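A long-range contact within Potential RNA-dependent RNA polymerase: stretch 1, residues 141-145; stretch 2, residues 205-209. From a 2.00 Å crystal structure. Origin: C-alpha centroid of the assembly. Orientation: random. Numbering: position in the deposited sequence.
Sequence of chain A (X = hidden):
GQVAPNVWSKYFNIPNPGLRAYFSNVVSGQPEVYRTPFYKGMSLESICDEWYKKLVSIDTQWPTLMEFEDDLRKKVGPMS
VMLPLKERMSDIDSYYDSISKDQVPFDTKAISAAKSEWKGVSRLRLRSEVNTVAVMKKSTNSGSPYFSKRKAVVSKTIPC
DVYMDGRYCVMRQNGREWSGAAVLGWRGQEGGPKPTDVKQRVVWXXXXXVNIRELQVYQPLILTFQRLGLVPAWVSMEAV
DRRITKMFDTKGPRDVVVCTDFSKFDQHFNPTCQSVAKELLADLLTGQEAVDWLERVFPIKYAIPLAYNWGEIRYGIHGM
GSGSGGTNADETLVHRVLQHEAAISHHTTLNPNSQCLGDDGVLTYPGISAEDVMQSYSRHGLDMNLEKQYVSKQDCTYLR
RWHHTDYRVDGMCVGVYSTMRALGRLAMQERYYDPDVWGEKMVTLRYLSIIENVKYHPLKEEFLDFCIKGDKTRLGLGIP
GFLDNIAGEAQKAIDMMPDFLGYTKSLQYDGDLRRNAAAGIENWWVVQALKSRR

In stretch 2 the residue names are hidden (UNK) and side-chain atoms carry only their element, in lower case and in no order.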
ATOM      1  N   ASN A 141       2.245  -2.826 -16.336  1.00 29.81           N
ATOM      2  CA  ASN A 141       3.477  -3.130 -17.037  1.00 30.32           C
ATOM      3  C   ASN A 141       3.903  -4.567 -16.752  1.00 25.00           C
ATOM      4  O   ASN A 141       3.852  -5.033 -15.610  1.00 26.32           O
ATOM      5  CB  ASN A 141       4.557  -2.141 -16.617  1.00 25.81           C
ATOM      6  CG  ASN A 141       5.806  -2.267 -17.438  1.00 29.18           C
ATOM      7  OD1 ASN A 141       6.578  -3.201 -17.259  1.00 29.35           O
ATOM      8  ND2 ASN A 141       6.022  -1.317 -18.344  1.00 29.38           N
ATOM      9  N   SER A 142       4.294  -5.282 -17.803  1.00 20.27           N
ATOM     10  CA  SER A 142       4.669  -6.685 -17.681  1.00 20.21           C
ATOM     11  C   SER A 142       6.055  -6.881 -17.088  1.00 17.71           C
ATOM     12  O   SER A 142       6.478  -8.029 -16.910  1.00 16.62           O
ATOM     13  CB  SER A 142       4.604  -7.368 -19.059  1.00 19.29           C
ATOM     14  OG  SER A 142       5.604  -6.835 -19.921  1.00 21.65           O
ATOM     15  N   GLY A 143       6.771  -5.801 -16.799  1.00 17.38           N
ATOM     16  CA  GLY A 143       8.126  -5.900 -16.325  1.00 18.50           C
ATOM     17  C   GLY A 143       9.021  -6.697 -17.268  1.00 21.24           C
ATOM     18  O   GLY A 143       8.820  -6.768 -18.493  1.00 18.32           O
ATOM     19  N   SER A 144      10.020  -7.309 -16.665  1.00 17.66           N
ATOM     20  CA  SER A 144      10.967  -8.184 -17.330  1.00 17.60           C
ATOM     21  C   SER A 144      10.247  -9.398 -17.951  1.00 15.40           C
ATOM     22  O   SER A 144       9.373  -9.973 -17.306  1.00 15.83           O
ATOM     23  CB  SER A 144      12.005  -8.598 -16.271  1.00 18.24           C
ATOM     24  OG  SER A 144      12.794  -9.675 -16.659  1.00 24.43           O
ATOM     25  N   PRO A 145      10.584  -9.782 -19.206  1.00 19.28           N
ATOM     26  CA  PRO A 145      11.515  -9.174 -20.161  1.00 16.99           C
ATOM     27  C   PRO A 145      10.913  -8.192 -21.181  1.00 16.84           C
ATOM     28  O   PRO A 145      11.658  -7.421 -21.793  1.00 18.76           O
ATOM     29  CB  PRO A 145      12.058 -10.386 -20.918  1.00 18.28           C
ATOM     30  CG  PRO A 145      10.845 -11.239 -21.064  1.00 17.21           C
ATOM     31  CD  PRO A 145      10.098 -11.084 -19.704  1.00 17.35           C
ATOM     32  N   UNK A 205       9.210  -3.330  -9.597  1.00 16.72           N
ATOM     33  CA  UNK A 205       8.278  -3.704 -10.666  1.00 17.81           C
ATOM     34  C   UNK A 205       8.669  -5.102 -11.141  1.00 15.26           C
ATOM     35  O   UNK A 205       9.696  -5.280 -11.795  1.00 15.82           O
ATOM     36  c   UNK A 205       8.321  -2.681 -11.798  1.00 16.72           C
ATOM     37  c   UNK A 205       7.781  -1.310 -11.409  1.00 19.79           C
ATOM     38  s   UNK A 205       8.103  -0.096 -12.720  1.00 29.70           S
ATOM     39  c   UNK A 205       7.317   1.325 -12.022  1.00 19.88           C
ATOM     40  N   UNK A 206       7.860  -6.103 -10.782  1.00 15.33           N
ATOM     41  CA  UNK A 206       8.221  -7.507 -10.936  1.00 17.95           C
ATOM     42  C   UNK A 206       7.937  -8.003 -12.348  1.00 16.36           C
ATOM     43  O   UNK A 206       7.025  -7.513 -13.003  1.00 15.80           O
ATOM     44  c   UNK A 206       8.929 -10.046  -6.898  1.00 21.89           C
ATOM     45  c   UNK A 206       8.591  -7.507  -7.907  1.00 20.88           C
ATOM     46  c   UNK A 206       8.305  -9.853  -8.130  1.00 20.37           C
ATOM     47  c   UNK A 206       9.215  -7.683  -6.682  1.00 19.81           C
ATOM     48  c   UNK A 206       9.390  -8.951  -6.180  1.00 18.65           C
ATOM     49  c   UNK A 206       8.125  -8.582  -8.637  1.00 18.33           C
ATOM     50  c   UNK A 206       7.437  -8.373  -9.952  1.00 15.98           C
ATOM     51  N   UNK A 207       8.692  -9.005 -12.808  1.00 17.28           N
ATOM     52  CA  UNK A 207       8.341  -9.691 -14.056  1.00 17.07           C
ATOM     53  C   UNK A 207       6.951 -10.294 -13.966  1.00 18.00           C
ATOM     54  O   UNK A 207       6.569 -10.868 -12.945  1.00 16.17           O
ATOM     55  c   UNK A 207      10.544 -10.336 -13.318  1.00 17.74           C
ATOM     56  c   UNK A 207       9.878  -9.606 -12.165  1.00 13.63           C
ATOM     57  c   UNK A 207       9.409 -10.790 -14.182  1.00 13.46           C
ATOM     58  N   UNK A 208       6.206 -10.156 -15.062  1.00 14.39           N
ATOM     59  CA  UNK A 208       4.883 -10.755 -15.199  1.00 16.44           C
ATOM     60  C   UNK A 208       4.895 -12.231 -14.787  1.00 15.43           C
ATOM     61  O   UNK A 208       4.026 -12.680 -14.033  1.00 16.26           O
ATOM     62  c   UNK A 208       2.956 -10.833 -16.924  1.00 17.43           C
ATOM     63  c   UNK A 208       2.504 -11.033 -18.242  1.00 18.19           C
ATOM     64  c   UNK A 208       2.025 -10.863 -15.902  1.00 19.35           C
ATOM     65  c   UNK A 208       0.679 -11.087 -16.168  1.00 18.75           C
ATOM     66  c   UNK A 208       1.166 -11.267 -18.506  1.00 19.50           C
ATOM     67  c   UNK A 208       0.248 -11.298 -17.468  1.00 19.67           C
ATOM     68  c   UNK A 208       4.431 -10.583 -16.666  1.00 16.45           C
ATOM     69  N   UNK A 209       5.883 -13.000 -15.270  1.00 15.52           N
ATOM     70  CA  UNK A 209       5.934 -14.431 -14.964  1.00 16.69           C
ATOM     71  C   UNK A 209       6.034 -14.685 -13.458  1.00 17.09           C
ATOM     72  O   UNK A 209       5.383 -15.599 -12.929  1.00 14.71           O
ATOM     73  c   UNK A 209       7.105 -15.098 -15.695  1.00 14.25           C
TER
HETATM   74  O   HOH W   1       4.080  -7.600 -14.217  1.00 24.09           O
HETATM   75  O   HOH W   2       6.132  -4.887 -13.523  1.00 26.69           O
HETATM   76  O   HOH W   3       7.812 -12.161 -17.307  1.00 13.69           O
HETATM   77  O   HOH W   4      10.562  -6.753 -13.944  1.00 14.82           O

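Position 205 carries four side-chain atoms in an unbranched chain: two carbons, a sulfur and a terminal carbon. Its CA-to-CB bond points toward stretch 1, yet its CB, the nearest side-chain atom, stays 5.6 Å from the CA of G143. A thioether of this kind identifies M205. A flexible, unbranched apolar chain, in rotamers m, t and t, suits a partly exposed place where the side chain makes no close contact with stretch 1. Water 4 donates to the O of M205 at 2.7 Å and accepts from the N of S144 at 2.8 Å, bridging two backbone segments too far apart here to pair directly.

Position 206 has seven side-chain carbons, one leading to a six-membered ring with no heteroatom. The CA-to-CB bond points away from stretch 1, and the backbone makes the contact: the O of 206 lies 3.9 Å from the CA of G143. The carbon ring makes this F206, an apolar residue in keeping with its buried place. An ideal CB on G143 would fall 2.4 Å from the O of F206, a clash, and the positive phi of G143 independently favours glycine.

Position 207 shows three carbons that close a ring onto the backbone N. Its CB is 3.2 Å from the O of S144. Such a ring can only be proline, P207, whose CG is 3.7 Å from the CB of S144. Proline has no amide hydrogen to satisfy, and its restricted phi, here -58°, is compatible with the N-cap position right before a helix.

Position 208 again has one carbon followed by a ring of six carbons. Its CB lies 4.0 Å from the CB of S142, and its backbone N donates a hydrogen bond to the O of S142 at 2.8 Å. The ring makes it F208. The CA-to-CB bond points sideways and the end of the side chain leads away, while the residue as a whole is buried, as suits an apolar ring.

Position 209 has a single side-chain carbon, which makes no direct contact with stretch 1. Water 3 accepts from its N at 2.9 Å while donating to the O of S144 at 2.7 Å. This is A209, a small residue that fits a buried place in the helix.

The contact is thus built mainly from backbone groups. One direct hydrogen bond, from the first turn of the helix to S142, is accompanied by water bridges that reach M205 and A209. The N of G143 donates to the OD1 of N141 at 2.6 Å, a hydrogen bond within the loop of stretch 1. Glycine permits the close approach, and the proline ring packs beside it against S144.

Stretch 2, residues 205-209: MFPFA
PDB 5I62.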